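Local coordinates for probable transcriptional regulator (Pseudomonas aeruginosa, PDB 2ESN), which is probably a LysR-type transcriptional regulator that binds DNA through a winged helix-turn-helix domain and senses a small effector through its C-terminal domain, at the interface of chains A and B and the interface of chains A and C. Numbering follows the deposited sequence. Chains: chain A/B/C, probable transcriptional regulator.

Contact 1: the interface of chains A and B. Residues chain A 10-13; chain B 10-13.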
loop_
_atom_site.group_PDB
_atom_site.type_symbol
_atom_site.label_atom_id
_atom_site.label_comp_id
_atom_site.label_asym_id
_atom_site.label_seq_id
_atom_site.Cartn_x
_atom_site.Cartn_y
_atom_site.Cartn_z
ATOM N N LEU A 10 -19.849 -26.941 -17.347
ATOM C CA LEU A 10 -19.316 -28.085 -16.603
ATOM C C LEU A 10 -19.979 -28.212 -15.212
ATOM O O LEU A 10 -19.971 -27.249 -14.437
ATOM C CB LEU A 10 -17.785 -27.893 -16.471
ATOM C CG LEU A 10 -16.791 -29.056 -16.395
ATOM C CD1 LEU A 10 -15.947 -29.052 -15.092
ATOM C CD2 LEU A 10 -17.387 -30.479 -16.716
ATOM N N ASP A 11 -20.563 -29.386 -14.906
ATOM C CA ASP A 11 -20.892 -29.712 -13.533
ATOM C C ASP A 11 -19.617 -29.835 -12.648
ATOM O O ASP A 11 -18.942 -30.919 -12.571
ATOM C CB ASP A 11 -21.769 -30.951 -13.455
ATOM C CG ASP A 11 -22.187 -31.289 -12.045
ATOM O OD1 ASP A 11 -23.072 -32.171 -11.874
ATOM O OD2 ASP A 11 -21.681 -30.671 -11.091
ATOM N N LEU A 12 -19.289 -28.730 -11.971
ATOM C CA LEU A 12 -18.037 -28.669 -11.174
ATOM C C LEU A 12 -17.931 -29.736 -10.064
ATOM O O LEU A 12 -16.840 -30.110 -9.710
ATOM C CB LEU A 12 -17.767 -27.256 -10.595
ATOM C CG LEU A 12 -17.708 -26.143 -11.643
ATOM C CD1 LEU A 12 -17.615 -24.770 -10.977
ATOM C CD2 LEU A 12 -16.575 -26.398 -12.646
ATOM N N ASN A 13 -19.040 -30.227 -9.524
ATOM C CA ASN A 13 -18.981 -31.368 -8.590
ATOM C C ASN A 13 -18.304 -32.613 -9.158
ATOM O O ASN A 13 -17.741 -33.438 -8.415
ATOM C CB ASN A 13 -20.340 -31.773 -8.116
ATOM C CG ASN A 13 -21.020 -30.667 -7.392
ATOM O OD1 ASN A 13 -22.113 -30.262 -7.750
ATOM N ND2 ASN A 13 -20.385 -30.167 -6.383
ATOM N N LEU B 10 -20.934 -29.437 -0.200
ATOM C CA LEU B 10 -21.303 -28.237 -0.982
ATOM C C LEU B 10 -21.526 -28.444 -2.530
ATOM O O LEU B 10 -20.757 -29.132 -3.227
ATOM C CB LEU B 10 -20.264 -27.138 -0.693
ATOM C CG LEU B 10 -20.371 -25.739 -1.270
ATOM C CD1 LEU B 10 -21.470 -24.909 -0.594
ATOM C CD2 LEU B 10 -18.994 -25.097 -1.134
ATOM N N ASP B 11 -22.583 -27.844 -3.061
ATOM C CA ASP B 11 -22.759 -27.856 -4.489
ATOM C C ASP B 11 -21.828 -26.795 -5.039
ATOM O O ASP B 11 -22.099 -25.614 -4.944
ATOM C CB ASP B 11 -24.209 -27.627 -4.886
ATOM C CG ASP B 11 -24.397 -27.468 -6.407
ATOM O OD1 ASP B 11 -23.448 -27.620 -7.194
ATOM O OD2 ASP B 11 -25.508 -27.154 -6.810
ATOM N N LEU B 12 -20.710 -27.253 -5.562
ATOM C CA LEU B 12 -19.656 -26.436 -6.090
ATOM C C LEU B 12 -20.061 -25.524 -7.248
ATOM O O LEU B 12 -19.411 -24.511 -7.496
ATOM C CB LEU B 12 -18.505 -27.362 -6.544
ATOM C CG LEU B 12 -17.367 -27.615 -5.550
ATOM C CD1 LEU B 12 -17.827 -27.648 -4.127
ATOM C CD2 LEU B 12 -16.462 -28.800 -5.921
ATOM N N ASN B 13 -21.084 -25.907 -7.990
ATOM C CA ASN B 13 -21.641 -24.996 -8.959
ATOM C C ASN B 13 -22.095 -23.694 -8.329
ATOM O O ASN B 13 -22.144 -22.690 -9.026
ATOM C CB ASN B 13 -22.791 -25.664 -9.685
ATOM C CG ASN B 13 -22.306 -26.846 -10.516
ATOM O OD1 ASN B 13 -21.487 -26.678 -11.423
ATOM N ND2 ASN B 13 -22.766 -28.027 -10.171
HETATM O O HOH W 1 -21.499 -24.947 -13.862
#

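Contact 2: the interface of chains A and C. Residues chain A 133-135; chain C 210-211, 232.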
loop_
_atom_site.group_PDB
_atom_site.type_symbol
_atom_site.label_atom_id
_atom_site.label_comp_id
_atom_site.label_asym_id
_atom_site.label_seq_id
_atom_site.Cartn_x
_atom_site.Cartn_y
_atom_site.Cartn_z
ATOM N N ARG A 133 0.187 -17.611 15.883
ATOM C CA ARG A 133 1.099 -16.779 15.193
ATOM C C ARG A 133 1.009 -15.395 15.813
ATOM O O ARG A 133 -0.045 -14.770 15.786
ATOM C CB ARG A 133 0.804 -16.793 13.684
ATOM C CG ARG A 133 1.663 -15.824 12.949
ATOM C CD ARG A 133 1.300 -15.724 11.498
ATOM N NE ARG A 133 2.336 -15.000 10.768
ATOM C CZ ARG A 133 2.165 -13.842 10.137
ATOM N NH1 ARG A 133 0.966 -13.226 10.113
ATOM N NH2 ARG A 133 3.203 -13.300 9.487
ATOM N N LEU A 134 2.113 -14.902 16.373
ATOM C CA LEU A 134 2.127 -13.558 16.984
ATOM C C LEU A 134 2.848 -12.631 16.060
ATOM O O LEU A 134 3.907 -12.985 15.528
ATOM C CB LEU A 134 2.812 -13.611 18.387
ATOM C CG LEU A 134 1.831 -13.828 19.531
ATOM C CD1 LEU A 134 1.129 -15.250 19.493
ATOM C CD2 LEU A 134 2.502 -13.585 20.845
ATOM N N VAL A 135 2.314 -11.421 15.887
ATOM C CA VAL A 135 2.897 -10.406 14.989
ATOM C C VAL A 135 3.137 -9.132 15.749
ATOM O O VAL A 135 2.384 -8.752 16.666
ATOM C CB VAL A 135 2.023 -10.073 13.726
ATOM C CG1 VAL A 135 1.851 -11.281 12.829
ATOM C CG2 VAL A 135 0.602 -9.466 14.065
ATOM N N ASN C 210 7.592 -10.820 10.741
ATOM C CA ASN C 210 6.305 -11.414 10.441
ATOM C C ASN C 210 6.314 -12.164 9.093
ATOM O O ASN C 210 5.254 -12.343 8.469
ATOM C CB ASN C 210 5.125 -10.391 10.441
ATOM C CG ASN C 210 5.055 -9.481 11.723
ATOM O OD1 ASN C 210 5.440 -9.858 12.847
ATOM N ND2 ASN C 210 4.535 -8.271 11.520
ATOM N N GLU C 211 7.495 -12.634 8.678
ATOM C CA GLU C 211 7.648 -13.520 7.511
ATOM C C GLU C 211 6.801 -14.776 7.635
ATOM O O GLU C 211 6.349 -15.122 8.716
ATOM C CB GLU C 211 9.094 -13.986 7.373
ATOM C CG GLU C 211 10.142 -12.919 7.381
ATOM C CD GLU C 211 10.813 -12.765 8.726
ATOM O OE1 GLU C 211 10.136 -12.611 9.752
ATOM O OE2 GLU C 211 12.053 -12.741 8.762
ATOM N N GLN C 232 4.633 -19.259 15.769
ATOM C CA GLN C 232 5.605 -18.264 15.207
ATOM C C GLN C 232 5.441 -16.987 16.023
ATOM O O GLN C 232 4.320 -16.649 16.403
ATOM C CB GLN C 232 5.364 -17.906 13.728
ATOM C CG GLN C 232 5.053 -19.048 12.846
ATOM C CD GLN C 232 4.734 -18.605 11.399
ATOM O OE1 GLN C 232 5.542 -18.794 10.518
ATOM N NE2 GLN C 232 3.569 -18.046 11.179
HETATM O O HOH W 2 5.713 -12.836 13.657
#

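Contact 3: the interface of chains A and C. Residues chain A 231, 242, 245-246, 248; chain C 116-117, 120-121.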
loop_
_atom_site.group_PDB
_atom_site.type_symbol
_atom_site.label_atom_id
_atom_site.label_comp_id
_atom_site.label_asym_id
_atom_site.label_seq_id
_atom_site.Cartn_x
_atom_site.Cartn_y
_atom_site.Cartn_z
ATOM N N VAL A 231 18.040 5.333 26.357
ATOM C CA VAL A 231 17.724 4.391 25.284
ATOM C C VAL A 231 16.266 4.098 25.275
ATOM O O VAL A 231 15.701 3.913 26.326
ATOM C CB VAL A 231 18.496 3.011 25.569
ATOM C CG1 VAL A 231 18.200 1.975 24.481
ATOM C CG2 VAL A 231 19.987 3.340 25.781
ATOM N N LEU A 242 19.879 -4.881 29.178
ATOM C CA LEU A 242 20.491 -3.536 29.163
ATOM C C LEU A 242 20.695 -2.958 30.572
ATOM O O LEU A 242 21.762 -2.433 30.889
ATOM C CB LEU A 242 19.631 -2.551 28.289
ATOM C CG LEU A 242 20.084 -1.086 28.355
ATOM C CD1 LEU A 242 21.560 -0.894 27.777
ATOM C CD2 LEU A 242 19.145 -0.234 27.451
ATOM N N SER A 245 23.781 -4.366 32.440
ATOM C CA SER A 245 25.154 -3.939 32.053
ATOM C C SER A 245 25.474 -2.449 32.105
ATOM O O SER A 245 26.539 -2.037 31.679
ATOM C CB SER A 245 25.515 -4.382 30.658
ATOM O OG SER A 245 25.570 -5.780 30.634
ATOM N N THR A 246 24.586 -1.649 32.682
ATOM C CA THR A 246 24.750 -0.195 32.678
ATOM C C THR A 246 24.245 0.361 34.009
ATOM O O THR A 246 23.632 -0.381 34.788
ATOM C CB THR A 246 23.852 0.468 31.533
ATOM O OG1 THR A 246 22.478 0.176 31.775
ATOM C CG2 THR A 246 24.200 -0.057 30.120
ATOM N N PHE A 248 21.880 2.448 33.862
ATOM C CA PHE A 248 20.508 2.849 33.479
ATOM C C PHE A 248 19.395 2.257 34.350
ATOM O O PHE A 248 19.441 1.084 34.645
ATOM C CB PHE A 248 20.216 2.602 31.977
ATOM C CG PHE A 248 21.208 3.261 31.045
ATOM C CD1 PHE A 248 21.946 4.324 31.454
ATOM C CD2 PHE A 248 21.358 2.824 29.765
ATOM C CE1 PHE A 248 22.877 4.924 30.612
ATOM C CE2 PHE A 248 22.276 3.402 28.891
ATOM C CZ PHE A 248 23.006 4.502 29.297
ATOM N N LEU C 116 23.223 -3.949 22.664
ATOM C CA LEU C 116 23.135 -2.774 23.591
ATOM C C LEU C 116 23.843 -2.922 24.925
ATOM O O LEU C 116 24.459 -1.973 25.412
ATOM C CB LEU C 116 21.646 -2.442 23.862
ATOM C CG LEU C 116 20.854 -1.882 22.684
ATOM C CD1 LEU C 116 19.428 -1.631 23.197
ATOM C CD2 LEU C 116 21.505 -0.572 22.042
ATOM N N PRO C 117 23.680 -4.096 25.595
ATOM C CA PRO C 117 24.330 -4.130 26.866
ATOM C C PRO C 117 25.851 -3.841 26.799
ATOM O O PRO C 117 26.355 -3.056 27.624
ATOM C CB PRO C 117 24.033 -5.581 27.356
ATOM C CG PRO C 117 22.738 -5.920 26.687
ATOM C CD PRO C 117 22.920 -5.362 25.322
ATOM N N MET C 120 26.328 0.036 25.432
ATOM C CA MET C 120 25.955 1.069 26.386
ATOM C C MET C 120 26.732 1.028 27.658
ATOM O O MET C 120 26.864 2.061 28.330
ATOM C CB MET C 120 24.420 1.024 26.640
ATOM C CG MET C 120 23.585 1.289 25.280
ATOM S SD MET C 120 24.020 2.671 24.240
ATOM C CE MET C 120 24.000 3.862 25.399
ATOM N N ASN C 121 27.292 -0.145 27.998
ATOM C CA ASN C 121 28.216 -0.168 29.143
ATOM C C ASN C 121 29.445 0.755 28.915
ATOM O O ASN C 121 29.957 1.364 29.848
ATOM C CB ASN C 121 28.617 -1.607 29.449
ATOM C CG ASN C 121 29.627 -1.695 30.584
ATOM O OD1 ASN C 121 29.263 -1.854 31.745
ATOM N ND2 ASN C 121 30.883 -1.600 30.243
#

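Contact 4: the interface of chains A and B. Residues chain A 33-35; chain B 8.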
loop_
_atom_site.group_PDB
_atom_site.type_symbol
_atom_site.label_atom_id
_atom_site.label_comp_id
_atom_site.label_asym_id
_atom_site.label_seq_id
_atom_site.Cartn_x
_atom_site.Cartn_y
_atom_site.Cartn_z
ATOM N N GLU A 33 -13.166 -43.334 -1.157
ATOM C CA GLU A 33 -12.856 -41.980 -0.647
ATOM C C GLU A 33 -14.064 -41.001 -0.682
ATOM O O GLU A 33 -14.313 -40.292 0.321
ATOM C CB GLU A 33 -11.644 -41.392 -1.384
ATOM C CG GLU A 33 -11.334 -39.926 -1.081
ATOM C CD GLU A 33 -10.136 -39.407 -1.847
ATOM O OE1 GLU A 33 -10.152 -38.241 -2.311
ATOM O OE2 GLU A 33 -9.159 -40.160 -2.010
ATOM N N LEU A 34 -14.815 -40.967 -1.805
ATOM C CA LEU A 34 -15.987 -40.071 -1.925
ATOM C C LEU A 34 -17.260 -40.620 -1.262
ATOM O O LEU A 34 -18.236 -39.916 -1.142
ATOM C CB LEU A 34 -16.279 -39.677 -3.394
ATOM C CG LEU A 34 -15.130 -39.206 -4.286
ATOM C CD1 LEU A 34 -15.663 -38.756 -5.667
ATOM C CD2 LEU A 34 -14.314 -38.087 -3.612
ATOM N N ALA A 35 -17.240 -41.871 -0.808
ATOM C CA ALA A 35 -18.330 -42.381 -0.009
ATOM C C ALA A 35 -19.567 -42.587 -0.876
ATOM O O ALA A 35 -20.689 -42.318 -0.465
ATOM C CB ALA A 35 -18.630 -41.426 1.188
ATOM N N ARG B 8 -17.142 -31.514 -0.191
ATOM C CA ARG B 8 -17.845 -32.727 -0.486
ATOM C C ARG B 8 -19.355 -32.586 -0.295
ATOM O O ARG B 8 -20.120 -33.213 -1.041
ATOM C CB ARG B 8 -17.261 -33.878 0.330
ATOM C CG ARG B 8 -17.177 -35.146 -0.463
ATOM C CD ARG B 8 -17.615 -36.318 0.380
ATOM N NE ARG B 8 -16.511 -37.177 0.807
ATOM C CZ ARG B 8 -16.577 -38.033 1.829
ATOM N NH1 ARG B 8 -15.521 -38.787 2.112
ATOM N NH2 ARG B 8 -17.692 -38.132 2.579
#

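Contact 1: the interface of chains A and B
B:Asn13 reaches into the segment A:Leu10 to A:Asp11 to A:Leu12, just ahead of helix 14-24, and meets it with both ends of its amide. From CB the chain turns back beside its own backbone N (chi1 -65°), which sets CG 3.8 Å from A:Leu12 N. At one branch, the carbonyl OD1 accepts a hydrogen bond from the backbone A:Leu12 N at 3.1 Å, with the donor tilted 31° from the carbonyl plane. OD1 also shares water 1 with A:Leu10 O. At the other branch, ND2 donates to A:Asp11 OD2 at 3.0 Å; the carboxylate oxygen lies close to the amide plane, but is met from above its own plane. ND2 also bonds within its chain to B:Asp11 OD1 at 3.1 Å, on the syn lone pair, so two carboxylates hold the amide's rotation. Between the two copies, the CB atoms of A:Leu12 and B:Leu12 approach to 4.1 Å. The twin side chain, A:Asn13, is modelled with OD1 3.0 Å from B:Asp11 OD1 and ND2 3.0 Å from B:Leu12 N. These pairs set acceptor against acceptor and donor against donor; a half-turn of this amide would reproduce the pattern around B:Asn13, and its modelled orientation is doubtful. By joining the starts of the two helices 14-24, the contact probably fixes the mutual placement of the paired DNA-binding domains.

Contact 2: the interface of chains A and C
Strand 131-135 of chain A and strand 231-233 of chain C meet edge to edge in a parallel beta bridge between A:Arg133 and C:Gln232, which joins the sheets of two effector-binding domains. The bridge is carried by A:Leu134 N, which donates to C:Gln232 O at 2.8 Å. Beside it the A:Arg133 side chain runs out extended, CG anti to the backbone N (chi1 174°), and crosses the C:Gln232 side chain. The amide nitrogen C:Gln232 NE2 lies 3.3 Å from A:Arg133 CD, and the amide and guanidinium planes are 46° apart. A:Val135 CG1, of the same chain, covers one face of the guanidinium toward its rim. At the arginine tip, NH2 comes near C:Asn210 O, but its N-H points elsewhere, so the closeness does not make a hydrogen bond. Farther along the strand, A:Val135 CB packs against the amide carbon C:Asn210 CG at 3.7 Å, the two side chains crossing at about a right angle. Water 2 links A:Leu134 O, at 2.6 Å, with C:Asn210 OD1, at 3.1 Å. Backbone pairing of this kind, repeated by the two-fold axis, probably keeps the two effector-binding domains in register.

Contact 3: the interface of chains A and C
C:Met120, on helix 109-126, pushes its CB between A:Leu242, A:Thr246 and A:Phe248 and folds its thioether tip toward the ring. Its chain bends at chi2 and chi3, which turns CE back into the plane of the A:Phe248 ring, at the edge by CE2, 3.9 Å away; the two side chains stand at about a right angle. A:Leu242 slants across the methionine, with CD1 3.6 Å from C:Met120 CB. A:Thr246 instead lies alongside and points the same way, its methyl CG2 3.7 Å from that same CB. The threonine is held from behind: its hydroxyl OG1 donates to A:Leu242 O near the end of helix 236-244, at 2.8 Å, and accepts from A:Phe248 N. With OG1 wedged between the backbone N and carbonyl carbon (chi1 61°), CG2 is left to face the partner helix. Away from the threonine, A:Val231 CG2 nears C:Met120 CE, while its CG1 meets C:Leu116 CD1 tip to tip at 4.0 Å. The seam is thus largely apolar, helix of one effector-binding domain against helix end and strand of the other, as expected for the side-by-side pairing of LysR-family domains. Modelled C:Asn121 OD1 lies 2.7 Å from A:Ser245 O, two acceptors set against each other; exchanging OD1 and ND2 would put a donor there, so this amide orientation is doubtful. At the rim, A:Ser245 CB rests against C:Pro117 CB at 3.8 Å.

Contact 4: the interface of chains A and B
The guanidinium nitrogen B:Arg8 NH1 donates to A:Glu33 O, a backbone carbonyl in the last turn of helix 27-34, at 2.6 Å. At the acceptor, NH1 sits nearly along the C=O axis, with a C=O...donor angle of 164°. At the donor, the fit is poorer: the oxygen lies 42° out of the guanidinium plane and the bond is strongly bent at H. B:Arg8 arrives from the short helix 6-9 with its chain bent at chi2 and chi3, which brings the flat group over the helix terminus. A:Leu34 O lies on one face of the guanidinium, 3.7 Å above its plane and toward the rim. Both carbonyls come at the C-terminal end of the helix, whose partial negative charge would probably attract the arginine. The carboxylate of A:Glu33 takes no direct part, its OE1 being 7.0 Å from B:Arg8 NH1. Helix 27-34 is the first helix of the helix-turn-helix motif, so the arginine of one chain touches the turn that leads to the other chain's recognition helix, 38-52. In that turn, A:Ala35 has a positive phi, and its methyl CB approaches B:Arg8 NH2 to 3.7 Å.

Measured throughout between the centres of their C-alpha atoms, contact 1 and contact 4 lie about 14 Å apart and belong to one A-B interface: helix 6-9 runs directly into the segment at contact 1. Contact 2 and contact 3, about 28 Å apart, belong to the A-C interface and draw on neighbouring residues of one strand, C:Gln232 and A:Val231 in their respective copies. Contact 1 is about 36 Å from contact 2 and 64 Å from contact 3. Chain A thus pairs with one neighbour through its DNA-binding end and with another through its effector-binding domain, an alternation that could build the deposited four-chain assembly, in keeping with the tetramers common among LysR-type regulators.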